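PDB 5TS9: chorismate mutase from Paraburkholderia phymatum, which probably catalyses the rearrangement of chorismate to prephenate, the single step of prephenate biosynthesis. Local coordinates for residues A[63-77]-A[118-132]. Numbering follows the deposited sequence. Where two conformers were deposited one is given.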
loop_
_atom_site.group_PDB
_atom_site.type_symbol
_atom_site.label_atom_id
_atom_site.label_comp_id
_atom_site.label_asym_id
_atom_site.label_seq_id
_atom_site.Cartn_x
_atom_site.Cartn_y
_atom_site.Cartn_z
ATOM N N TYR A 63 15.504 -21.705 -3.260
ATOM C CA TYR A 63 14.136 -22.214 -3.227
ATOM C C TYR A 63 13.514 -22.281 -4.621
ATOM O O TYR A 63 12.294 -22.162 -4.766
ATOM C CB TYR A 63 13.262 -21.347 -2.318
ATOM C CG TYR A 63 13.693 -21.322 -0.860
ATOM C CD1 TYR A 63 13.219 -22.266 0.035
ATOM C CD2 TYR A 63 14.567 -20.354 -0.386
ATOM C CE1 TYR A 63 13.603 -22.248 1.369
ATOM C CE2 TYR A 63 14.954 -20.324 0.938
ATOM C CZ TYR A 63 14.466 -21.277 1.812
ATOM O OH TYR A 63 14.842 -21.259 3.130
ATOM N N GLY A 64 14.337 -22.447 -5.659
ATOM C CA GLY A 64 13.830 -22.531 -7.022
ATOM C C GLY A 64 13.129 -21.290 -7.537
ATOM O O GLY A 64 12.409 -21.366 -8.540
ATOM N N LEU A 65 13.313 -20.146 -6.887
ATOM C CA LEU A 65 12.723 -18.893 -7.341
ATOM C C LEU A 65 13.705 -18.110 -8.202
ATOM O O LEU A 65 14.917 -18.141 -7.973
ATOM C CB LEU A 65 12.299 -18.014 -6.166
ATOM C CG LEU A 65 11.407 -18.684 -5.131
ATOM C CD1 LEU A 65 11.113 -17.716 -3.987
ATOM C CD2 LEU A 65 10.139 -19.160 -5.819
ATOM N N THR A 66 13.163 -17.409 -9.198
ATOM C CA THR A 66 13.956 -16.454 -9.950
ATOM C C THR A 66 14.163 -15.203 -9.115
ATOM O O THR A 66 13.386 -14.893 -8.206
ATOM C CB THR A 66 13.294 -16.061 -11.275
ATOM O OG1 THR A 66 12.154 -15.224 -11.032
ATOM C CG2 THR A 66 12.867 -17.284 -12.074
ATOM N N ALA A 67 15.236 -14.484 -9.431
ATOM C CA ALA A 67 15.534 -13.271 -8.687
ATOM C C ALA A 67 14.418 -12.257 -8.858
ATOM O O ALA A 67 14.029 -11.583 -7.899
ATOM C CB ALA A 67 16.879 -12.694 -9.132
ATOM N N GLU A 68 13.867 -12.157 -10.068
ATOM C CA GLU A 68 12.813 -11.183 -10.313
ATOM C C GLU A 68 11.563 -11.528 -9.514
ATOM O O GLU A 68 10.882 -10.635 -9.007
ATOM C CB GLU A 68 12.504 -11.107 -11.811
ATOM N N ASP A 69 11.256 -12.823 -9.383
ATOM C CA ASP A 69 10.076 -13.244 -8.629
ATOM C C ASP A 69 10.194 -12.839 -7.162
ATOM O O ASP A 69 9.287 -12.217 -6.601
ATOM C CB ASP A 69 9.891 -14.756 -8.769
ATOM C CG ASP A 69 8.551 -15.251 -8.234
ATOM O OD1 ASP A 69 7.615 -14.444 -8.027
ATOM O OD2 ASP A 69 8.425 -16.475 -8.015
ATOM N N ALA A 70 11.315 -13.183 -6.526
ATOM C CA ALA A 70 11.525 -12.834 -5.124
ATOM C C ALA A 70 11.485 -11.330 -4.908
ATOM O O ALA A 70 10.941 -10.858 -3.905
ATOM C CB ALA A 70 12.862 -13.397 -4.642
ATOM N N ILE A 71 12.079 -10.559 -5.825
ATOM C CA ILE A 71 12.052 -9.099 -5.700
ATOM C C ILE A 71 10.618 -8.590 -5.688
ATOM O O ILE A 71 10.235 -7.788 -4.830
ATOM C CB ILE A 71 12.861 -8.440 -6.830
ATOM C CG1 ILE A 71 14.349 -8.754 -6.664
ATOM C CG2 ILE A 71 12.558 -6.924 -6.899
ATOM C CD1 ILE A 71 15.146 -8.424 -7.886
ATOM N N ASN A 72 9.806 -9.053 -6.643
ATOM C CA ASN A 72 8.410 -8.630 -6.702
ATOM C C ASN A 72 7.679 -8.982 -5.417
ATOM O O ASN A 72 6.924 -8.161 -4.873
ATOM C CB ASN A 72 7.710 -9.283 -7.892
ATOM C CG ASN A 72 8.216 -8.752 -9.228
ATOM O OD1 ASN A 72 8.869 -7.707 -9.289
ATOM N ND2 ASN A 72 7.901 -9.462 -10.300
ATOM N N ILE A 73 7.862 -10.220 -4.947
ATOM C CA ILE A 73 7.158 -10.689 -3.754
ATOM C C ILE A 73 7.557 -9.863 -2.537
ATOM O O ILE A 73 6.706 -9.460 -1.733
ATOM C CB ILE A 73 7.428 -12.190 -3.521
ATOM C CG1 ILE A 73 6.743 -13.061 -4.597
ATOM C CG2 ILE A 73 6.979 -12.611 -2.108
ATOM C CD1 ILE A 73 5.223 -13.123 -4.474
ATOM N N PHE A 74 8.852 -9.615 -2.367
ATOM C CA PHE A 74 9.248 -8.919 -1.155
ATOM C C PHE A 74 9.076 -7.411 -1.272
ATOM O O PHE A 74 8.843 -6.759 -0.248
ATOM C CB PHE A 74 10.660 -9.336 -0.755
ATOM C CG PHE A 74 10.677 -10.668 -0.048
ATOM C CD1 PHE A 74 10.646 -11.852 -0.778
ATOM C CD2 PHE A 74 10.636 -10.735 1.339
ATOM C CE1 PHE A 74 10.617 -13.089 -0.139
ATOM C CE2 PHE A 74 10.607 -11.952 1.993
ATOM C CZ PHE A 74 10.592 -13.143 1.250
ATOM N N SER A 75 9.147 -6.836 -2.479
ATOM C CA SER A 75 8.668 -5.457 -2.630
ATOM C C SER A 75 7.218 -5.358 -2.197
ATOM O O SER A 75 6.840 -4.437 -1.469
ATOM C CB SER A 75 8.802 -4.963 -4.072
ATOM O OG SER A 75 10.108 -5.179 -4.589
ATOM N N ASP A 76 6.400 -6.332 -2.598
ATOM C CA ASP A 76 5.010 -6.355 -2.145
ATOM C C ASP A 76 4.915 -6.466 -0.628
ATOM O O ASP A 76 4.063 -5.819 -0.018
ATOM C CB ASP A 76 4.254 -7.505 -2.823
ATOM C CG ASP A 76 3.994 -7.233 -4.310
ATOM O OD1 ASP A 76 4.008 -6.030 -4.717
ATOM O OD2 ASP A 76 3.762 -8.211 -5.061
ATOM N N GLN A 77 5.773 -7.284 -0.009
ATOM C CA GLN A 77 5.751 -7.426 1.447
ATOM C C GLN A 77 6.099 -6.125 2.142
ATOM O O GLN A 77 5.496 -5.790 3.174
ATOM C CB GLN A 77 6.734 -8.505 1.920
ATOM C CG GLN A 77 6.513 -9.904 1.381
ATOM C CD GLN A 77 5.057 -10.314 1.348
ATOM O OE1 GLN A 77 4.449 -10.589 2.385
ATOM N NE2 GLN A 77 4.494 -10.398 0.147
ATOM N N GLN A 118 11.352 -14.751 5.917
ATOM C CA GLN A 118 11.837 -14.709 4.544
ATOM C C GLN A 118 11.989 -16.124 4.018
ATOM O O GLN A 118 11.506 -16.464 2.931
ATOM C CB GLN A 118 13.164 -13.958 4.467
ATOM C CG GLN A 118 13.846 -14.093 3.115
ATOM C CD GLN A 118 15.179 -13.372 3.054
ATOM O OE1 GLN A 118 15.244 -12.174 2.791
ATOM N NE2 GLN A 118 16.253 -14.105 3.304
ATOM N N ALA A 119 12.605 -16.983 4.821
ATOM C CA ALA A 119 12.757 -18.372 4.433
ATOM C C ALA A 119 11.409 -19.090 4.350
ATOM O O ALA A 119 11.164 -19.851 3.404
ATOM C CB ALA A 119 13.680 -19.065 5.425
ATOM N N SER A 120 10.523 -18.887 5.333
ATOM C CA SER A 120 9.268 -19.629 5.307
ATOM C C SER A 120 8.379 -19.176 4.156
ATOM O O SER A 120 7.675 -20.000 3.564
ATOM C CB SER A 120 8.533 -19.486 6.634
ATOM O OG SER A 120 7.877 -18.238 6.706
ATOM N N ILE A 121 8.405 -17.889 3.813
ATOM C CA ILE A 121 7.641 -17.413 2.665
ATOM C C ILE A 121 8.184 -18.031 1.382
ATOM O O ILE A 121 7.427 -18.511 0.532
ATOM C CB ILE A 121 7.679 -15.877 2.596
ATOM C CG1 ILE A 121 6.760 -15.268 3.662
ATOM C CG2 ILE A 121 7.319 -15.433 1.192
ATOM C CD1 ILE A 121 6.967 -13.769 3.876
ATOM N N MET A 122 9.507 -18.021 1.224
ATOM C CA MET A 122 10.103 -18.642 0.044
ATOM C C MET A 122 9.862 -20.145 0.023
ATOM O O MET A 122 9.594 -20.715 -1.041
ATOM C CB MET A 122 11.594 -18.318 -0.027
ATOM C CG MET A 122 11.849 -16.838 -0.394
ATOM S SD MET A 122 13.588 -16.519 -0.674
ATOM C CE MET A 122 13.580 -14.763 -0.957
ATOM N N GLN A 123 9.938 -20.809 1.177
ATOM C CA GLN A 123 9.672 -22.247 1.181
ATOM C C GLN A 123 8.234 -22.531 0.770
ATOM O O GLN A 123 7.966 -23.472 0.013
ATOM C CB GLN A 123 9.965 -22.842 2.560
ATOM C CG GLN A 123 9.643 -24.340 2.657
ATOM C CD GLN A 123 10.427 -25.179 1.648
ATOM O OE1 GLN A 123 9.849 -25.752 0.717
ATOM N NE2 GLN A 123 11.746 -25.251 1.827
ATOM N N ASN A 124 7.298 -21.708 1.250
ATOM C CA ASN A 124 5.891 -21.858 0.890
ATOM C C ASN A 124 5.639 -21.514 -0.576
ATOM O O ASN A 124 4.821 -22.165 -1.234
ATOM C CB ASN A 124 5.043 -20.970 1.802
ATOM C CG ASN A 124 4.986 -21.498 3.225
ATOM O OD1 ASN A 124 5.170 -22.691 3.451
ATOM N ND2 ASN A 124 4.735 -20.620 4.185
ATOM N N LEU A 125 6.299 -20.473 -1.096
ATOM C CA LEU A 125 6.173 -20.155 -2.521
ATOM C C LEU A 125 6.580 -21.335 -3.383
ATOM O O LEU A 125 5.891 -21.696 -4.351
ATOM C CB LEU A 125 7.047 -18.957 -2.860
ATOM C CG LEU A 125 6.441 -17.582 -2.724
ATOM C CD1 LEU A 125 7.571 -16.571 -2.633
ATOM C CD2 LEU A 125 5.545 -17.315 -3.908
ATOM N N GLN A 126 7.733 -21.918 -3.067
ATOM C CA GLN A 126 8.193 -23.108 -3.767
ATOM C C GLN A 126 7.171 -24.235 -3.667
ATOM O O GLN A 126 6.838 -24.877 -4.669
ATOM C CB GLN A 126 9.543 -23.539 -3.198
ATOM C CG GLN A 126 10.085 -24.803 -3.820
ATOM C CD GLN A 126 11.429 -25.178 -3.243
ATOM O OE1 GLN A 126 11.681 -24.989 -2.054
ATOM N NE2 GLN A 126 12.310 -25.692 -4.089
ATOM N N SER A 127 6.647 -24.480 -2.466
ATOM C CA SER A 127 5.685 -25.564 -2.288
ATOM C C SER A 127 4.440 -25.382 -3.147
ATOM O O SER A 127 3.854 -26.369 -3.592
ATOM C CB SER A 127 5.281 -25.681 -0.820
ATOM O OG SER A 127 6.382 -26.055 -0.023
ATOM N N VAL A 128 4.015 -24.141 -3.400
ATOM C CA VAL A 128 2.765 -23.920 -4.122
ATOM C C VAL A 128 3.007 -23.533 -5.582
ATOM O O VAL A 128 2.054 -23.221 -6.307
ATOM C CB VAL A 128 1.887 -22.885 -3.399
ATOM C CG1 VAL A 128 2.310 -21.452 -3.733
ATOM C CG2 VAL A 128 0.435 -23.120 -3.709
ATOM N N ALA A 129 4.261 -23.581 -6.035
ATOM C CA ALA A 129 4.690 -23.257 -7.388
ATOM C C ALA A 129 3.764 -23.802 -8.475
ATOM O O ALA A 129 3.456 -23.070 -9.421
ATOM C CB ALA A 129 6.113 -23.772 -7.622
ATOM N N PRO A 130 3.309 -25.065 -8.402
ATOM C CA PRO A 130 2.404 -25.549 -9.457
ATOM C C PRO A 130 1.164 -24.692 -9.647
ATOM O O PRO A 130 0.808 -24.409 -10.794
ATOM C CB PRO A 130 2.041 -26.965 -8.988
ATOM C CG PRO A 130 3.186 -27.389 -8.176
ATOM C CD PRO A 130 3.660 -26.154 -7.465
ATOM N N LEU A 131 0.507 -24.251 -8.571
ATOM C CA LEU A 131 -0.782 -23.583 -8.706
ATOM C C LEU A 131 -0.677 -22.093 -8.996
ATOM O O LEU A 131 -1.717 -21.435 -9.111
ATOM C CB LEU A 131 -1.617 -23.784 -7.445
ATOM C CG LEU A 131 -1.683 -25.244 -7.019
ATOM C CD1 LEU A 131 -1.809 -25.305 -5.536
ATOM C CD2 LEU A 131 -2.845 -25.952 -7.689
ATOM N N ARG A 132 0.534 -21.542 -9.098
ATOM C CA ARG A 132 0.663 -20.099 -9.253
ATOM C C ARG A 132 0.211 -19.616 -10.628
ATOM O O ARG A 132 -0.179 -18.453 -10.768
ATOM C CB ARG A 132 2.108 -19.681 -8.969
ATOM C CG ARG A 132 2.491 -19.814 -7.490
ATOM C CD ARG A 132 3.910 -19.351 -7.247
ATOM N NE ARG A 132 4.010 -17.901 -7.418
ATOM C CZ ARG A 132 5.152 -17.224 -7.409
ATOM N NH1 ARG A 132 6.305 -17.878 -7.247
ATOM N NH2 ARG A 132 5.135 -15.900 -7.558
#
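Tyr63, Met122 and Phe74 show how one methionine on a helix can pack against both a loop and the helix that follows it in an all-helical chorismate mutase fold. The helical segments 67-77 and 118-128 cross at 124°, their axes 11.9 Å apart, and the loop leading into the first lies across the second. Tyr63 lays one face of its ring on Met122, whose CB sits 3.9 Å from the ring centroid in a CH-pi contact; the sulfur follows obliquely, a Met-aromatic contact. Gln123 NE2 meets the ring at its edge, and Tyr63 OH reaches Ala119 CB at 3.4 Å. Beyond CG the Met122 chain runs extended (chi2 -173°, chi3 -176°), carrying its methyl past the tyrosine: CE lies 3.5 Å from Phe74 CE1 and touches Ala70. The far end of the Phe74 ring rests against Gln118 and Ile121, while Leu65 and Ile73 close on Leu125. Beyond this apolar seam Arg132, which also donates to the Arg168 and Ile169 carbonyls, grips Asp69 end-on in a nearly coplanar salt bridge. Arg132 NH2 meets Asp69 OD1 (2.9 Å) and Arg132 NH1 Asp69 OD2 (2.7 Å), both on syn lone pairs; Leu125 CD2 sits over the guanidinium centre, 3.4 Å above its plane.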